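PDB 4QEO: histone-lysine N-methyltransferase, H3 lysine-9 specific SUVH4 from Arabidopsis thaliana, which methylates histone H3 to set a mark of transcriptional silencing and binds methylated DNA. Local coordinates for residues R54-I57 against G58-G62; S100-K103 against L104-V108. One frame throughout, in Å; residues are numbered along the deposited sequence.

Interaction 1. Residues R54-I57 against G58-G62; sequences RKII and GDLPG
Ile56 and Leu60 meet across a bend of the chain, and the contact can be read by walking out along the isoleucine. Its CB already touches, lying 3.8 Å from Leu60 CD1. At the branch, CG2 is set opposite the backbone N, which places this methyl against the same Leu60 CD1, at 3.9 Å, and 4.1 Å from Asp59 O. The other arm, CG1, runs back beside the backbone N (chi1 -64°) and ends in CD1, 4.0 Å from Leu60 CG. One leucine methyl thus rests against the branch point while the isoleucine tip reaches the leucine's own branch, the two side chains slanting across each other. No direct hydrogen bond spans the bend; instead a water donates to Ile57 O at 2.7 Å and to Asp59 O at 2.9 Å, bridging the two carbonyls. Gly58, at the turn, has phi 98° and psi -154°, where a side chain would strike Ile57 O. Arg166 NH1, on strand 165-172, binds the carbonyls of Ile56 and Gly58, while Ile57 packs its side chain on strands 88-91 and 106-112, so this loop between helix 36-46 and strand 68-69 lies along the SRA sheet.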
loop_
_atom_site.group_PDB
_atom_site.type_symbol
_atom_site.label_atom_id
_atom_site.label_comp_id
_atom_site.label_asym_id
_atom_site.label_seq_id
_atom_site.Cartn_x
_atom_site.Cartn_y
_atom_site.Cartn_z
ATOM N N ARG A 54 -8.791 13.712 -17.491
ATOM C CA ARG A 54 -10.123 14.127 -17.943
ATOM C C ARG A 54 -11.178 13.227 -17.313
ATOM O O ARG A 54 -10.912 12.063 -16.988
ATOM C CB ARG A 54 -10.242 14.054 -19.470
ATOM C CG ARG A 54 -9.264 14.947 -20.246
ATOM C CD ARG A 54 -9.682 16.414 -20.210
ATOM N NE ARG A 54 -10.917 16.658 -20.955
ATOM C CZ ARG A 54 -11.642 17.768 -20.847
ATOM N NH1 ARG A 54 -11.255 18.732 -20.024
ATOM N NH2 ARG A 54 -12.755 17.915 -21.558
ATOM N N LYS A 55 -12.381 13.756 -17.166
ATOM C CA LYS A 55 -13.453 12.989 -16.554
ATOM C C LYS A 55 -13.924 11.821 -17.412
ATOM O O LYS A 55 -13.835 11.853 -18.639
ATOM C CB LYS A 55 -14.585 13.910 -16.124
ATOM C CG LYS A 55 -14.095 14.805 -15.014
ATOM C CD LYS A 55 -15.186 15.541 -14.345
ATOM C CE LYS A 55 -14.687 16.086 -13.035
ATOM N NZ LYS A 55 -13.607 17.049 -13.260
ATOM N N ILE A 56 -14.373 10.773 -16.733
ATOM C CA ILE A 56 -14.760 9.526 -17.372
ATOM C C ILE A 56 -16.071 9.049 -16.745
ATOM O O ILE A 56 -16.214 9.025 -15.518
ATOM C CB ILE A 56 -13.660 8.442 -17.192
ATOM C CG1 ILE A 56 -12.367 8.864 -17.905
ATOM C CG2 ILE A 56 -14.139 7.087 -17.694
ATOM C CD1 ILE A 56 -11.163 7.979 -17.573
ATOM N N ILE A 57 -17.033 8.707 -17.594
ATOM C CA ILE A 57 -18.256 8.048 -17.141
ATOM C C ILE A 57 -18.032 6.552 -17.061
ATOM O O ILE A 57 -17.541 5.957 -18.010
ATOM C CB ILE A 57 -19.397 8.272 -18.152
ATOM C CG1 ILE A 57 -19.856 9.726 -18.098
ATOM C CG2 ILE A 57 -20.571 7.324 -17.864
ATOM C CD1 ILE A 57 -20.707 10.140 -19.304
ATOM N N GLY A 58 -18.383 5.933 -15.947
ATOM C CA GLY A 58 -18.237 4.491 -15.836
ATOM C C GLY A 58 -16.971 4.078 -15.106
ATOM O O GLY A 58 -16.447 4.832 -14.293
ATOM N N ASP A 59 -16.466 2.879 -15.393
ATOM C CA ASP A 59 -15.298 2.375 -14.671
ATOM C C ASP A 59 -14.019 2.947 -15.250
ATOM O O ASP A 59 -13.960 3.218 -16.446
ATOM C CB ASP A 59 -15.248 0.847 -14.732
ATOM C CG ASP A 59 -16.108 0.196 -13.675
ATOM O OD1 ASP A 59 -15.962 0.563 -12.492
ATOM O OD2 ASP A 59 -16.940 -0.665 -14.016
ATOM N N LEU A 60 -13.007 3.148 -14.398
ATOM C CA LEU A 60 -11.670 3.517 -14.869
ATOM C C LEU A 60 -10.830 2.242 -14.963
ATOM O O LEU A 60 -10.814 1.436 -14.035
ATOM C CB LEU A 60 -10.997 4.545 -13.929
ATOM C CG LEU A 60 -11.296 6.054 -14.094
ATOM C CD1 LEU A 60 -12.790 6.360 -14.088
ATOM C CD2 LEU A 60 -10.596 6.908 -13.023
ATOM N N PRO A 61 -10.155 2.045 -16.103
ATOM C CA PRO A 61 -9.302 0.862 -16.271
ATOM C C PRO A 61 -8.272 0.801 -15.154
ATOM O O PRO A 61 -7.615 1.807 -14.834
ATOM C CB PRO A 61 -8.637 1.099 -17.630
ATOM C CG PRO A 61 -9.662 1.938 -18.387
ATOM C CD PRO A 61 -10.235 2.858 -17.330
ATOM N N GLY A 62 -8.171 -0.367 -14.532
ATOM C CA GLY A 62 -7.177 -0.587 -13.497
ATOM C C GLY A 62 -7.691 -0.239 -12.112
ATOM O O GLY A 62 -7.003 -0.467 -11.127
HETATM O O HOH W 1 -15.710 4.016 -18.584
#

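Interaction 2. Residues S100-K103 against L104-V108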
loop_
_atom_site.group_PDB
_atom_site.type_symbol
_atom_site.label_atom_id
_atom_site.label_comp_id
_atom_site.label_asym_id
_atom_site.label_seq_id
_atom_site.Cartn_x
_atom_site.Cartn_y
_atom_site.Cartn_z
ATOM N N SER A 100 -22.321 15.661 -26.823
ATOM C CA SER A 100 -23.368 16.534 -27.372
ATOM C C SER A 100 -24.762 15.911 -27.350
ATOM O O SER A 100 -25.762 16.603 -27.502
ATOM C CB SER A 100 -23.014 17.026 -28.789
ATOM O OG SER A 100 -22.677 15.954 -29.660
ATOM N N ASN A 101 -24.831 14.600 -27.149
ATOM C CA ASN A 101 -26.124 13.943 -27.110
ATOM C C ASN A 101 -26.691 13.934 -25.693
ATOM O O ASN A 101 -27.864 13.651 -25.475
ATOM C CB ASN A 101 -26.070 12.545 -27.752
ATOM C CG ASN A 101 -24.778 11.795 -27.452
ATOM O OD1 ASN A 101 -23.755 12.390 -27.112
ATOM N ND2 ASN A 101 -24.819 10.472 -27.598
ATOM N N TYR A 102 -25.848 14.281 -24.734
ATOM C CA TYR A 102 -26.286 14.459 -23.358
ATOM C C TYR A 102 -26.443 15.947 -22.984
ATOM O O TYR A 102 -25.853 16.827 -23.611
ATOM C CB TYR A 102 -25.284 13.788 -22.417
ATOM C CG TYR A 102 -25.056 12.307 -22.700
ATOM C CD1 TYR A 102 -25.846 11.332 -22.104
ATOM C CD2 TYR A 102 -24.043 11.891 -23.549
ATOM C CE1 TYR A 102 -25.626 9.970 -22.348
ATOM C CE2 TYR A 102 -23.822 10.544 -23.804
ATOM C CZ TYR A 102 -24.614 9.588 -23.204
ATOM O OH TYR A 102 -24.381 8.249 -23.462
ATOM N N LYS A 103 -27.248 16.222 -21.960
ATOM C CA LYS A 103 -27.298 17.554 -21.381
ATOM C C LYS A 103 -26.290 17.614 -20.241
ATOM O O LYS A 103 -26.303 16.760 -19.363
ATOM C CB LYS A 103 -28.705 17.853 -20.857
ATOM C CG LYS A 103 -28.857 19.232 -20.230
ATOM C CD LYS A 103 -29.777 20.121 -21.057
ATOM C CE LYS A 103 -30.196 21.384 -20.298
ATOM N NZ LYS A 103 -31.689 21.515 -20.174
ATOM N N LEU A 104 -25.403 18.608 -20.262
ATOM C CA LEU A 104 -24.417 18.788 -19.203
ATOM C C LEU A 104 -24.962 19.788 -18.184
ATOM O O LEU A 104 -25.838 20.579 -18.510
ATOM C CB LEU A 104 -23.087 19.304 -19.784
ATOM C CG LEU A 104 -22.104 18.285 -20.367
ATOM C CD1 LEU A 104 -21.438 17.481 -19.256
ATOM C CD2 LEU A 104 -22.791 17.348 -21.359
ATOM N N PRO A 105 -24.450 19.776 -16.946
ATOM C CA PRO A 105 -23.392 18.942 -16.358
ATOM C C PRO A 105 -23.857 17.522 -16.099
ATOM O O PRO A 105 -25.069 17.280 -16.007
ATOM C CB PRO A 105 -23.108 19.634 -15.022
ATOM C CG PRO A 105 -24.426 20.298 -14.675
ATOM C CD PRO A 105 -24.969 20.767 -15.986
ATOM N N LEU A 106 -22.906 16.597 -15.989
ATOM C CA LEU A 106 -23.247 15.203 -15.691
ATOM C C LEU A 106 -22.367 14.700 -14.577
ATOM O O LEU A 106 -21.159 14.827 -14.661
ATOM C CB LEU A 106 -22.972 14.298 -16.891
ATOM C CG LEU A 106 -23.997 14.058 -17.978
ATOM C CD1 LEU A 106 -23.352 13.168 -19.023
ATOM C CD2 LEU A 106 -25.280 13.435 -17.398
ATOM N N ALA A 107 -22.940 14.090 -13.554
ATOM C CA ALA A 107 -22.113 13.557 -12.474
ATOM C C ALA A 107 -21.425 12.266 -12.912
ATOM O O ALA A 107 -21.979 11.512 -13.735
ATOM C CB ALA A 107 -22.969 13.324 -11.231
ATOM N N VAL A 108 -20.217 12.012 -12.392
ATOM C CA VAL A 108 -19.513 10.768 -12.691
ATOM C C VAL A 108 -19.096 9.989 -11.449
ATOM O O VAL A 108 -18.891 8.787 -11.530
ATOM C CB VAL A 108 -18.270 10.971 -13.599
ATOM C CG1 VAL A 108 -18.702 11.595 -14.936
ATOM C CG2 VAL A 108 -17.183 11.807 -12.901
HETATM O O HOH W 2 -25.348 19.962 -22.599
#
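Tyr102 and Leu106, four residues apart, carry the apolar part of this contact. Leu106 CD1 approaches the root of the tyrosine, 4.0 Å from Tyr102 CB and 4.1 Å from Tyr102 CG, and the two side chains cross at about a right angle. Leu104 meets the tyrosine side chain more loosely, its CD2 lying 4.5 Å from Tyr102 CB.

Packing on the backbone comes second. Leu104 CD2 rests on the Tyr102-Lys103 backbone, 3.8 Å from Tyr102 O. Leu106 CG sits 3.8 Å from Lys103 O, and CD2 lies near the same oxygen. The lysine has CG opposite its own N (chi1 -180°), which brings that methylene to 3.7 Å from Leu104 O. Cutting Leu106 back to an alanine would remove CG and both methyls and would probably open a gap beside Tyr102 CB and the Lys103 carbonyl.

The polar link is indirect: a water accepts from Leu104 N at 2.7 Å and gives a weak bond to Tyr102 O. The peptide before Pro105 is cis, bending the chain just ahead of the strand. This is the loop leading into strand 106-112 of the SRA domain, which starts between antiparallel 88-91 and parallel 165-172, with helix 151-161 packed against its beginning.

In the fold
From the N terminus, the chain leaves helix 36-46 and reaches interaction 1, a bend closed within the loop that precedes strand 68-69. After strand 88-91 it passes through the next loop into interaction 2, where the turn closes as strand 106-112 begins. The two local contacts therefore stand in series, neither nested nor crossed, yet folding leaves their centres about 15 Å apart and brings Ile56 and Ile57 against Leu106 and Val108. Ile56 O lies 3.4 Å from Val108 CB, and Ile57 CG1 meets Val108 CG1 at 3.8 Å. Ile57 CD1 also touches Leu106 CD1, so the early loop is packed onto strand 106-112. The pair illustrates how short-range turns can meet within one SRA domain.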